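Local coordinates for protein glycoside Hydrolase (Bacteroides uniformis, PDB 5T99) that probably hydrolyses terminal galactosides of agarose-derived sugars as a family 2 glycoside hydrolase, and binds d-galacto-isofagomine in its pocket, at residues Asp719-Thr724 and Ala814-Asn819; Leu730-Val735 and Met789-Ser794; Phe754-Ala759 and Gly800-Thr805. All coordinates share one frame; numbering follows the deposited sequence.

Contact 1 of 3, residues Asp719-Thr724 and Ala814-Asn819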
ATOM      1  N   ASP A 719     -14.113   8.247 -11.856  1.00 27.08           N
ATOM      2  CA  ASP A 719     -13.358   7.079 -12.318  1.00 26.69           C
ATOM      3  C   ASP A 719     -14.280   5.866 -12.490  1.00 25.97           C
ATOM      4  O   ASP A 719     -14.079   5.071 -13.393  1.00 25.93           O
ATOM      5  CB  ASP A 719     -12.141   6.775 -11.419  1.00 26.42           C
ATOM      6  CG  ASP A 719     -12.511   6.355  -9.995  1.00 26.48           C
ATOM      7  OD1 ASP A 719     -13.641   6.627  -9.519  1.00 25.68           O
ATOM      8  OD2 ASP A 719     -11.630   5.770  -9.334  1.00 25.96           O
ATOM      9  N   ARG A 720     -15.301   5.762 -11.644  1.00 25.72           N
ATOM     10  CA  ARG A 720     -16.320   4.724 -11.752  1.00 26.83           C
ATOM     11  C   ARG A 720     -17.726   5.313 -11.560  1.00 28.42           C
ATOM     12  O   ARG A 720     -18.035   5.891 -10.507  1.00 25.70           O
ATOM     13  CB  ARG A 720     -16.046   3.625 -10.725  1.00 26.25           C
ATOM     14  CG  ARG A 720     -14.848   2.747 -11.076  1.00 26.27           C
ATOM     15  CD  ARG A 720     -14.862   1.453 -10.281  1.00 26.84           C
ATOM     16  NE  ARG A 720     -14.933   1.779  -8.871  1.00 27.82           N
ATOM     17  CZ  ARG A 720     -15.729   1.232  -7.952  1.00 28.18           C
ATOM     18  NH1 ARG A 720     -16.548   0.216  -8.210  1.00 26.98           N
ATOM     19  NH2 ARG A 720     -15.663   1.713  -6.713  1.00 28.53           N
ATOM     20  N   LYS A 721     -18.564   5.173 -12.592  1.00 31.30           N
ATOM     21  CA  LYS A 721     -19.949   5.659 -12.547  1.00 34.38           C
ATOM     22  C   LYS A 721     -20.884   4.716 -11.791  1.00 33.60           C
ATOM     23  O   LYS A 721     -22.002   5.109 -11.462  1.00 36.68           O
ATOM     24  CB  LYS A 721     -20.503   5.888 -13.959  1.00 38.79           C
ATOM     25  CG  LYS A 721     -19.842   7.025 -14.719  1.00 42.90           C
ATOM     26  CD  LYS A 721     -20.268   7.014 -16.182  1.00 47.14           C
ATOM     27  CE  LYS A 721     -19.992   8.348 -16.870  1.00 50.51           C
ATOM     28  NZ  LYS A 721     -20.935   9.423 -16.441  1.00 52.09           N
ATOM     29  N   VAL A 722     -20.444   3.482 -11.532  1.00 32.13           N
ATOM     30  CA  VAL A 722     -21.215   2.522 -10.741  1.00 30.51           C
ATOM     31  C   VAL A 722     -20.372   2.028  -9.563  1.00 29.17           C
ATOM     32  O   VAL A 722     -19.220   1.634  -9.759  1.00 28.27           O
ATOM     33  CB  VAL A 722     -21.702   1.340 -11.623  1.00 30.87           C
ATOM     34  CG1 VAL A 722     -22.509   0.342 -10.793  1.00 31.00           C
ATOM     35  CG2 VAL A 722     -22.525   1.861 -12.811  1.00 30.11           C
ATOM     36  N   ILE A 723     -20.942   2.068  -8.349  1.00 28.79           N
ATOM     37  CA  ILE A 723     -20.267   1.596  -7.125  1.00 28.90           C
ATOM     38  C   ILE A 723     -21.174   0.741  -6.248  1.00 28.96           C
ATOM     39  O   ILE A 723     -22.387   0.728  -6.427  1.00 29.21           O
ATOM     40  CB  ILE A 723     -19.686   2.759  -6.282  1.00 29.26           C
ATOM     41  CG1 ILE A 723     -20.782   3.721  -5.797  1.00 29.74           C
ATOM     42  CG2 ILE A 723     -18.640   3.516  -7.083  1.00 28.78           C
ATOM     43  CD1 ILE A 723     -20.300   4.676  -4.731  1.00 29.32           C
ATOM     44  N   THR A 724     -20.573   0.034  -5.297  1.00 28.86           N
ATOM     45  CA  THR A 724     -21.299  -0.932  -4.471  1.00 29.40           C
ATOM     46  C   THR A 724     -21.934  -0.259  -3.256  1.00 28.09           C
ATOM     47  O   THR A 724     -21.306   0.571  -2.600  1.00 26.17           O
ATOM     48  CB  THR A 724     -20.379  -2.078  -4.002  1.00 30.15           C
ATOM     49  OG1 THR A 724     -19.735  -2.657  -5.141  1.00 32.34           O
ATOM     50  CG2 THR A 724     -21.173  -3.168  -3.272  1.00 30.69           C
ATOM     51  N   ALA A 814     -21.176  22.313 -12.580  1.00 35.00           N
ATOM     52  CA  ALA A 814     -21.104  20.951 -13.152  1.00 34.72           C
ATOM     53  C   ALA A 814     -21.897  19.945 -12.327  1.00 34.28           C
ATOM     54  O   ALA A 814     -21.954  20.045 -11.103  1.00 33.94           O
ATOM     55  CB  ALA A 814     -19.661  20.506 -13.249  1.00 35.19           C
ATOM     56  N   LYS A 815     -22.506  18.978 -13.009  1.00 34.66           N
ATOM     57  CA  LYS A 815     -23.246  17.897 -12.350  1.00 36.15           C
ATOM     58  C   LYS A 815     -22.830  16.541 -12.897  1.00 34.51           C
ATOM     59  O   LYS A 815     -22.401  16.419 -14.044  1.00 34.29           O
ATOM     60  CB  LYS A 815     -24.757  18.070 -12.533  1.00 37.48           C
ATOM     61  CG  LYS A 815     -25.346  19.270 -11.801  1.00 38.79           C
ATOM     62  CD  LYS A 815     -26.720  19.649 -12.345  1.00 39.73           C
ATOM     63  CE  LYS A 815     -27.278  20.896 -11.670  1.00 40.58           C
ATOM     64  NZ  LYS A 815     -27.656  20.665 -10.251  1.00 40.70           N
ATOM     65  N   THR A 816     -22.942  15.522 -12.059  1.00 33.44           N
ATOM     66  CA  THR A 816     -22.770  14.140 -12.516  1.00 33.25           C
ATOM     67  C   THR A 816     -23.503  13.218 -11.564  1.00 32.65           C
ATOM     68  O   THR A 816     -23.708  13.564 -10.390  1.00 30.95           O
ATOM     69  CB  THR A 816     -21.269  13.747 -12.654  1.00 31.56           C
ATOM     70  OG1 THR A 816     -21.145  12.521 -13.388  1.00 29.68           O
ATOM     71  CG2 THR A 816     -20.603  13.603 -11.301  1.00 30.71           C
ATOM     72  N   THR A 817     -23.906  12.060 -12.080  1.00 33.09           N
ATOM     73  CA  THR A 817     -24.587  11.050 -11.277  1.00 35.29           C
ATOM     74  C   THR A 817     -23.726   9.802 -11.121  1.00 34.76           C
ATOM     75  O   THR A 817     -23.120   9.325 -12.084  1.00 34.60           O
ATOM     76  CB  THR A 817     -25.955  10.653 -11.878  1.00 35.88           C
ATOM     77  OG1 THR A 817     -26.766  11.819 -12.023  1.00 37.45           O
ATOM     78  CG2 THR A 817     -26.689   9.654 -10.967  1.00 36.53           C
ATOM     79  N   ILE A 818     -23.686   9.285  -9.896  1.00 35.37           N
ATOM     80  CA  ILE A 818     -23.062   8.002  -9.606  1.00 35.25           C
ATOM     81  C   ILE A 818     -24.193   7.042  -9.238  1.00 35.34           C
ATOM     82  O   ILE A 818     -25.017   7.347  -8.367  1.00 34.05           O
ATOM     83  CB  ILE A 818     -22.034   8.103  -8.452  1.00 33.58           C
ATOM     84  CG1 ILE A 818     -20.988   9.187  -8.729  1.00 33.33           C
ATOM     85  CG2 ILE A 818     -21.354   6.763  -8.221  1.00 34.42           C
ATOM     86  CD1 ILE A 818     -20.168   9.011  -9.996  1.00 32.69           C
ATOM     87  N   ASN A 819     -24.230   5.897  -9.919  1.00 35.54           N
ATOM     88  CA  ASN A 819     -25.222   4.859  -9.643  1.00 36.40           C
ATOM     89  C   ASN A 819     -24.682   3.860  -8.623  1.00 35.37           C
ATOM     90  O   ASN A 819     -23.531   3.445  -8.698  1.00 35.45           O
ATOM     91  CB  ASN A 819     -25.655   4.165 -10.938  1.00 37.06           C
ATOM     92  CG  ASN A 819     -26.657   4.990 -11.721  1.00 37.91           C
ATOM     93  OD1 ASN A 819     -27.799   5.149 -11.300  1.00 39.95           O
ATOM     94  ND2 ASN A 819     -26.232   5.533 -12.851  1.00 38.37           N
TER
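Ile818 lays its CG2 methyl over the flank of Ile723, with CG2 3.9 Å from Ile723 CG1. The two side chains meet at a slant and are both buried. They lie inside the C-terminal beta-sandwich, where the short edge strand 722-724 runs parallel to the last strand of the chain. The two segments are turned 41° from each other, and a single bridge joins them. This resembles the strand switch of immunoglobulin-like folds: the first strand, 713-718, belongs to one sheet, and the chain then crosses to the edge of the other.

The torsions explain the apolar touch. Ile723 CG1 sits between its own backbone N and carbonyl carbon (chi1 62°), which carries it across to Ile818. The other branch of Ile723, CG2, lies over one face of the Arg720 guanidinium, toward its rim; that group also forms a salt bridge with Asp729. The other end of Ile818 is used as well, for its CD1 packs 3.8 Å from Arg720 O. Met802 of strand 800-807 touches both isoleucines.

Two backbone bonds fix the register. Asn819 N donates to Lys721 O at 2.8 Å, and Ile723 N donates to Asn819 O at 3.0 Å. Both are fairly straight. Asn819 is thus gripped through its N-H and its carbonyl by the residues flanking Val722, the usual pattern of a parallel bridge. Val722 and Asn819 point to the same face of the sheet, with Val722 CG2 4.3 Å from Asn819 CB. Asn819 O also receives the CA-H of Val722, with Val722 CA 3.2 Å away.

Contact 2 of 3, residues Leu730-Val735 and Met789-Ser794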
ATOM      1  N   LEU A 730     -16.101   3.751  -3.050  1.00 20.57           N
ATOM      2  CA  LEU A 730     -15.866   5.151  -3.374  1.00 20.15           C
ATOM      3  C   LEU A 730     -15.927   5.394  -4.867  1.00 19.83           C
ATOM      4  O   LEU A 730     -15.570   4.520  -5.644  1.00 20.01           O
ATOM      5  CB  LEU A 730     -14.464   5.562  -2.909  1.00 20.37           C
ATOM      6  CG  LEU A 730     -14.051   5.286  -1.464  1.00 20.97           C
ATOM      7  CD1 LEU A 730     -12.554   5.488  -1.282  1.00 21.39           C
ATOM      8  CD2 LEU A 730     -14.828   6.181  -0.510  1.00 21.16           C
ATOM      9  N   SER A 731     -16.360   6.586  -5.262  1.00 19.88           N
ATOM     10  CA  SER A 731     -16.057   7.104  -6.594  1.00 20.80           C
ATOM     11  C   SER A 731     -15.092   8.263  -6.422  1.00 20.89           C
ATOM     12  O   SER A 731     -15.306   9.128  -5.585  1.00 21.64           O
ATOM     13  CB  SER A 731     -17.310   7.558  -7.344  1.00 21.10           C
ATOM     14  OG  SER A 731     -17.016   7.767  -8.731  1.00 21.11           O
ATOM     15  N   TYR A 732     -14.012   8.242  -7.194  1.00 21.81           N
ATOM     16  CA  TYR A 732     -13.029   9.327  -7.249  1.00 22.09           C
ATOM     17  C   TYR A 732     -13.328  10.199  -8.475  1.00 22.53           C
ATOM     18  O   TYR A 732     -13.045   9.806  -9.617  1.00 22.00           O
ATOM     19  CB  TYR A 732     -11.602   8.771  -7.340  1.00 21.63           C
ATOM     20  CG  TYR A 732     -11.034   8.292  -6.022  1.00 22.16           C
ATOM     21  CD1 TYR A 732     -10.118   9.070  -5.300  1.00 21.77           C
ATOM     22  CD2 TYR A 732     -11.404   7.057  -5.492  1.00 22.05           C
ATOM     23  CE1 TYR A 732      -9.590   8.626  -4.096  1.00 21.78           C
ATOM     24  CE2 TYR A 732     -10.878   6.609  -4.287  1.00 22.46           C
ATOM     25  CZ  TYR A 732      -9.972   7.389  -3.593  1.00 22.02           C
ATOM     26  OH  TYR A 732      -9.467   6.917  -2.403  1.00 21.96           O
ATOM     27  N   ILE A 733     -13.877  11.386  -8.227  1.00 22.80           N
ATOM     28  CA  ILE A 733     -14.304  12.291  -9.295  1.00 23.08           C
ATOM     29  C   ILE A 733     -13.266  13.389  -9.500  1.00 22.90           C
ATOM     30  O   ILE A 733     -13.136  14.289  -8.676  1.00 22.33           O
ATOM     31  CB  ILE A 733     -15.709  12.874  -8.995  1.00 23.32           C
ATOM     32  CG1 ILE A 733     -16.736  11.740  -8.875  1.00 23.40           C
ATOM     33  CG2 ILE A 733     -16.131  13.856 -10.084  1.00 23.94           C
ATOM     34  CD1 ILE A 733     -18.007  12.111  -8.129  1.00 23.96           C
ATOM     35  N   THR A 734     -12.511  13.286 -10.591  1.00 24.05           N
ATOM     36  CA  THR A 734     -11.573  14.329 -10.984  1.00 25.22           C
ATOM     37  C   THR A 734     -12.339  15.611 -11.289  1.00 27.32           C
ATOM     38  O   THR A 734     -13.392  15.569 -11.932  1.00 28.49           O
ATOM     39  CB  THR A 734     -10.757  13.937 -12.238  1.00 25.06           C
ATOM     40  OG1 THR A 734     -10.026  12.731 -11.983  1.00 25.90           O
ATOM     41  CG2 THR A 734      -9.773  15.054 -12.629  1.00 24.36           C
ATOM     42  N   VAL A 735     -11.800  16.740 -10.832  1.00 28.82           N
ATOM     43  CA  VAL A 735     -12.425  18.044 -10.995  1.00 29.21           C
ATOM     44  C   VAL A 735     -11.472  18.917 -11.786  1.00 29.46           C
ATOM     45  O   VAL A 735     -10.389  19.219 -11.313  1.00 30.48           O
ATOM     46  CB  VAL A 735     -12.725  18.710  -9.635  1.00 30.33           C
ATOM     47  CG1 VAL A 735     -13.440  20.051  -9.844  1.00 30.49           C
ATOM     48  CG2 VAL A 735     -13.542  17.776  -8.739  1.00 29.41           C
ATOM     49  N   MET A 789      -9.937  16.940  -6.568  1.00 25.48           N
ATOM     50  CA  MET A 789     -10.476  15.583  -6.548  1.00 25.51           C
ATOM     51  C   MET A 789     -11.523  15.471  -5.470  1.00 25.01           C
ATOM     52  O   MET A 789     -11.231  15.721  -4.303  1.00 24.96           O
ATOM     53  CB  MET A 789      -9.342  14.585  -6.286  1.00 25.29           C
ATOM     54  CG  MET A 789      -9.758  13.115  -6.212  1.00 25.21           C
ATOM     55  SD  MET A 789     -10.246  12.416  -7.796  1.00 25.03           S
ATOM     56  CE  MET A 789      -8.685  12.499  -8.685  1.00 24.31           C
ATOM     57  N   LEU A 790     -12.729  15.083  -5.878  1.00 24.17           N
ATOM     58  CA  LEU A 790     -13.843  14.869  -4.972  1.00 24.43           C
ATOM     59  C   LEU A 790     -13.990  13.373  -4.750  1.00 24.50           C
ATOM     60  O   LEU A 790     -13.925  12.598  -5.700  1.00 23.72           O
ATOM     61  CB  LEU A 790     -15.138  15.429  -5.590  1.00 24.44           C
ATOM     62  CG  LEU A 790     -16.430  15.137  -4.818  1.00 24.48           C
ATOM     63  CD1 LEU A 790     -16.412  15.855  -3.484  1.00 24.52           C
ATOM     64  CD2 LEU A 790     -17.657  15.531  -5.620  1.00 24.92           C
ATOM     65  N   ILE A 791     -14.228  12.971  -3.504  1.00 24.99           N
ATOM     66  CA  ILE A 791     -14.418  11.560  -3.182  1.00 24.95           C
ATOM     67  C   ILE A 791     -15.794  11.375  -2.558  1.00 24.30           C
ATOM     68  O   ILE A 791     -16.086  11.946  -1.522  1.00 24.12           O
ATOM     69  CB  ILE A 791     -13.299  11.023  -2.246  1.00 25.21           C
ATOM     70  CG1 ILE A 791     -11.915  11.291  -2.859  1.00 25.55           C
ATOM     71  CG2 ILE A 791     -13.466   9.522  -2.020  1.00 24.68           C
ATOM     72  CD1 ILE A 791     -10.749  11.073  -1.915  1.00 25.54           C
ATOM     73  N   VAL A 792     -16.640  10.574  -3.193  1.00 24.91           N
ATOM     74  CA  VAL A 792     -17.939  10.237  -2.608  1.00 26.24           C
ATOM     75  C   VAL A 792     -17.975   8.763  -2.228  1.00 26.33           C
ATOM     76  O   VAL A 792     -17.142   7.995  -2.670  1.00 25.98           O
ATOM     77  CB  VAL A 792     -19.136  10.639  -3.512  1.00 27.28           C
ATOM     78  CG1 VAL A 792     -19.099  12.136  -3.786  1.00 26.97           C
ATOM     79  CG2 VAL A 792     -19.186   9.839  -4.817  1.00 27.25           C
ATOM     80  N   GLN A 793     -18.941   8.408  -1.382  1.00 27.27           N
ATOM     81  CA  GLN A 793     -19.060   7.084  -0.796  1.00 27.11           C
ATOM     82  C   GLN A 793     -20.516   6.659  -0.726  1.00 28.18           C
ATOM     83  O   GLN A 793     -21.377   7.468  -0.410  1.00 28.31           O
ATOM     84  CB  GLN A 793     -18.486   7.097   0.613  1.00 26.93           C
ATOM     85  CG  GLN A 793     -18.367   5.722   1.254  1.00 27.00           C
ATOM     86  CD  GLN A 793     -17.506   5.743   2.500  1.00 27.05           C
ATOM     87  OE1 GLN A 793     -16.451   5.105   2.558  1.00 26.47           O
ATOM     88  NE2 GLN A 793     -17.952   6.472   3.504  1.00 26.03           N
ATOM     89  N   SER A 794     -20.787   5.384  -0.989  1.00 29.53           N
ATOM     90  CA  SER A 794     -22.145   4.857  -0.857  1.00 31.52           C
ATOM     91  C   SER A 794     -22.613   4.853   0.608  1.00 32.40           C
ATOM     92  O   SER A 794     -21.807   4.970   1.533  1.00 31.35           O
ATOM     93  CB  SER A 794     -22.242   3.441  -1.447  1.00 31.03           C
ATOM     94  OG  SER A 794     -21.377   2.542  -0.770  1.00 30.56           O
TER
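The apolar centre is Tyr732, with Ile791 running alongside it. The CD1 methyl of Ile791 comes to 3.5 Å from Tyr732 CE1, and Ile791 CG2 lies over one face of the ring. Met789 approaches from the ring edge. Its CG is near the ring plane, and its SD lies 5.5 Å from the centroid of the Tyr732 ring, 87° off the normal, a Met-aromatic contact. The turn at chi2 (71°) brings SD beside the ring edge and to 3.9 Å from Tyr732 CB. A second bend, at chi3, then swings CE to 3.6 Å from Thr734 OG1.

The other face carries Ser731, Ile733, Leu790 and Val792. Here the side chains of Ile733 and Val792 meet at a slant, with Ile733 CD1 4.2 Å from Val792 CG2. Val735 CG2 touches Leu790 CB. Ile804 of the facing sheet packs on Ile733, Leu790 and Val792.

Between the two faces runs the backbone ladder. Ser731 pairs with Val792 and Ile733 with Leu790, two bonds each. The bond from Ile733 N to Leu790 O is short at 2.8 Å. The one from Ser731 N to Val792 O is longer at 3.1 Å, and its donor stands 37° above the carbonyl plane.

At the polar edge, Ser731 OG is hydrogen-bonded to Arg720 O. Leu730 CD2 rests on the aliphatic stem of Gln793, 3.9 Å from Gln793 CB. On the tyrosine side, Arg332 of helix 327-339 makes a cation-pi contact with Tyr732. The pair is the central antiparallel ladder of one sheet of the C-terminal beta-sandwich, with one face in the sandwich core and the other turned to the TIM barrel domain.

Contact 3 of 3, residues Phe754-Ala759 and Gly800-Thr805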
ATOM      1  N   PHE A 754     -18.868  21.628  -3.156  1.00 31.28           N
ATOM      2  CA  PHE A 754     -19.463  20.366  -3.564  1.00 30.64           C
ATOM      3  C   PHE A 754     -20.695  20.049  -2.746  1.00 32.18           C
ATOM      4  O   PHE A 754     -20.751  20.276  -1.534  1.00 32.93           O
ATOM      5  CB  PHE A 754     -18.450  19.228  -3.446  1.00 28.61           C
ATOM      6  CG  PHE A 754     -17.182  19.453  -4.230  1.00 26.16           C
ATOM      7  CD1 PHE A 754     -17.141  19.202  -5.596  1.00 25.01           C
ATOM      8  CD2 PHE A 754     -16.030  19.905  -3.600  1.00 25.00           C
ATOM      9  CE1 PHE A 754     -15.979  19.388  -6.317  1.00 24.13           C
ATOM     10  CE2 PHE A 754     -14.864  20.102  -4.318  1.00 24.42           C
ATOM     11  CZ  PHE A 754     -14.842  19.846  -5.679  1.00 23.97           C
ATOM     12  N   SER A 755     -21.682  19.510  -3.434  1.00 33.23           N
ATOM     13  CA  SER A 755     -22.927  19.110  -2.825  1.00 34.34           C
ATOM     14  C   SER A 755     -23.213  17.703  -3.360  1.00 33.22           C
ATOM     15  O   SER A 755     -23.051  17.443  -4.561  1.00 31.84           O
ATOM     16  CB  SER A 755     -24.019  20.138  -3.182  1.00 34.71           C
ATOM     17  OG  SER A 755     -25.328  19.637  -2.994  1.00 36.42           O
ATOM     18  N   VAL A 756     -23.598  16.804  -2.458  1.00 33.01           N
ATOM     19  CA  VAL A 756     -23.868  15.410  -2.791  1.00 34.44           C
ATOM     20  C   VAL A 756     -25.223  15.017  -2.209  1.00 35.94           C
ATOM     21  O   VAL A 756     -25.430  15.129  -1.003  1.00 36.11           O
ATOM     22  CB  VAL A 756     -22.752  14.497  -2.235  1.00 34.78           C
ATOM     23  CG1 VAL A 756     -23.015  13.033  -2.576  1.00 35.07           C
ATOM     24  CG2 VAL A 756     -21.398  14.956  -2.770  1.00 34.21           C
ATOM     25  N   GLU A 757     -26.133  14.566  -3.073  1.00 39.31           N
ATOM     26  CA  GLU A 757     -27.518  14.259  -2.702  1.00 43.12           C
ATOM     27  C   GLU A 757     -27.880  12.852  -3.180  1.00 41.75           C
ATOM     28  O   GLU A 757     -27.329  12.365  -4.174  1.00 41.11           O
ATOM     29  CB  GLU A 757     -28.506  15.251  -3.355  1.00 48.02           C
ATOM     30  CG  GLU A 757     -28.162  16.741  -3.257  1.00 54.29           C
ATOM     31  CD  GLU A 757     -28.852  17.459  -2.104  1.00 58.83           C
ATOM     32  OE1 GLU A 757     -29.507  18.497  -2.363  1.00 59.97           O
ATOM     33  OE2 GLU A 757     -28.746  16.989  -0.946  1.00 62.91           O
ATOM     34  N   GLY A 758     -28.826  12.226  -2.485  1.00 39.41           N
ATOM     35  CA  GLY A 758     -29.387  10.944  -2.898  1.00 38.52           C
ATOM     36  C   GLY A 758     -28.730   9.763  -2.204  1.00 36.64           C
ATOM     37  O   GLY A 758     -28.545   9.785  -0.990  1.00 35.36           O
ATOM     38  N   ALA A 759     -28.379   8.740  -2.988  1.00 35.67           N
ATOM     39  CA  ALA A 759     -27.914   7.443  -2.468  1.00 34.98           C
ATOM     40  C   ALA A 759     -26.406   7.462  -2.182  1.00 33.84           C
ATOM     41  O   ALA A 759     -25.612   6.889  -2.924  1.00 34.38           O
ATOM     42  CB  ALA A 759     -28.269   6.323  -3.450  1.00 33.97           C
ATOM     43  N   GLY A 800     -29.576   3.250  -5.850  1.00 40.38           N
ATOM     44  CA  GLY A 800     -30.143   4.364  -6.609  1.00 40.18           C
ATOM     45  C   GLY A 800     -29.100   5.375  -7.052  1.00 41.58           C
ATOM     46  O   GLY A 800     -27.904   5.070  -7.099  1.00 41.47           O
ATOM     47  N   LYS A 801     -29.563   6.585  -7.372  1.00 41.22           N
ATOM     48  CA  LYS A 801     -28.697   7.652  -7.863  1.00 42.10           C
ATOM     49  C   LYS A 801     -28.063   8.436  -6.718  1.00 39.92           C
ATOM     50  O   LYS A 801     -28.701   8.713  -5.697  1.00 39.29           O
ATOM     51  CB  LYS A 801     -29.475   8.640  -8.734  1.00 45.54           C
ATOM     52  CG  LYS A 801     -30.243   8.052  -9.905  1.00 48.54           C
ATOM     53  CD  LYS A 801     -30.870   9.180 -10.723  1.00 52.71           C
ATOM     54  CE  LYS A 801     -32.109   8.732 -11.482  1.00 56.42           C
ATOM     55  NZ  LYS A 801     -31.803   7.636 -12.447  1.00 58.11           N
ATOM     56  N   MET A 802     -26.800   8.793  -6.900  1.00 38.15           N
ATOM     57  CA  MET A 802     -26.131   9.753  -6.044  1.00 36.22           C
ATOM     58  C   MET A 802     -25.814  10.922  -6.959  1.00 34.66           C
ATOM     59  O   MET A 802     -25.104  10.749  -7.954  1.00 33.49           O
ATOM     60  CB  MET A 802     -24.864   9.144  -5.463  1.00 35.46           C
ATOM     61  CG  MET A 802     -24.026  10.118  -4.658  1.00 36.16           C
ATOM     62  SD  MET A 802     -22.555   9.476  -3.835  1.00 35.68           S
ATOM     63  CE  MET A 802     -22.392   7.801  -4.456  1.00 36.39           C
ATOM     64  N   ASN A 803     -26.342  12.100  -6.625  1.00 34.36           N
ATOM     65  CA  ASN A 803     -26.253  13.285  -7.493  1.00 34.24           C
ATOM     66  C   ASN A 803     -25.273  14.295  -6.949  1.00 33.59           C
ATOM     67  O   ASN A 803     -25.443  14.788  -5.840  1.00 34.12           O
ATOM     68  CB  ASN A 803     -27.626  13.935  -7.645  1.00 33.98           C
ATOM     69  CG  ASN A 803     -28.663  12.962  -8.165  1.00 34.65           C
ATOM     70  OD1 ASN A 803     -29.687  12.733  -7.521  1.00 35.60           O
ATOM     71  ND2 ASN A 803     -28.385  12.353  -9.319  1.00 33.87           N
ATOM     72  N   ILE A 804     -24.252  14.598  -7.747  1.00 33.66           N
ATOM     73  CA  ILE A 804     -23.185  15.507  -7.355  1.00 34.51           C
ATOM     74  C   ILE A 804     -23.382  16.843  -8.063  1.00 33.91           C
ATOM     75  O   ILE A 804     -23.739  16.879  -9.238  1.00 34.21           O
ATOM     76  CB  ILE A 804     -21.790  14.960  -7.744  1.00 35.15           C
ATOM     77  CG1 ILE A 804     -21.654  13.459  -7.421  1.00 36.92           C
ATOM     78  CG2 ILE A 804     -20.685  15.776  -7.089  1.00 34.91           C
ATOM     79  CD1 ILE A 804     -22.041  13.046  -6.016  1.00 37.35           C
ATOM     80  N   THR A 805     -23.117  17.929  -7.342  1.00 33.73           N
ATOM     81  CA  THR A 805     -23.114  19.277  -7.905  1.00 32.78           C
ATOM     82  C   THR A 805     -21.832  19.982  -7.467  1.00 31.57           C
ATOM     83  O   THR A 805     -21.524  20.021  -6.280  1.00 30.72           O
ATOM     84  CB  THR A 805     -24.361  20.060  -7.448  1.00 32.52           C
ATOM     85  OG1 THR A 805     -25.531  19.417  -7.967  1.00 31.04           O
ATOM     86  CG2 THR A 805     -24.328  21.510  -7.932  1.00 32.38           C
TER
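Val756 CG1 touches two side chains of the neighbouring strand, 3.6 Å from Ile804 CD1 and 3.7 Å from Met802 CG. The strands form an antiparallel ladder in the second sheet of the C-terminal beta-sandwich. Val756 and Ile804 run alongside each other, while Met802 crosses Val756 obliquely. With chi1 and chi2 both extended (174° and 176°), Met802 runs beside the carbonyl of Ala759, and its CE sits 3.7 Å from Ala759 O. Met802 also packs on Val792 of the facing sheet.

Trimming Met802 to an alanine is likely to open a gap beside Val756 CG1 and strip Val792 of that neighbour.

Around this core the backbone holds the register. Ser755 pairs with Thr805 and Glu757 with Asn803, each through two hydrogen bonds. Asn803 N to Glu757 O is short and nearly straight, at 2.7 Å and 169°. These four residues point to the outer face. There Asn803 ND2 makes a weak hydrogen bond with Thr817 OG1 of the next strand. On the inner face, Phe754 and Ile804 both pack on Leu790.

The last bridge pairs Gly758 with Met802. A CB on Gly758 would clash with Lys801 O, and the backbone conformation would press a side chain against the preceding carbonyl. One step beyond, Ala759 N donates to Lys801 O at 2.7 Å.

How the contacts relate
All three contacts lie in the C-terminal beta-sandwich. From the N terminus, the chain first passes 719-724, then 730-735 and 754-759. It returns through 789-794, which closes contact 2, and 800-805, which closes contact 3. Segment 814-819 closes contact 1 last. Contact 1 therefore encloses the other two, while contacts 2 and 3 cross. Contacts 1 and 3 share a sheet: Met802 N is bonded to Ile818 O, and Ile804 N to Thr816 O. Contact 2 belongs to the facing sheet. Leu790 and Val792 join it to contact 3 across the core, and Thr724 O with Ser794 OG links it to contact 1.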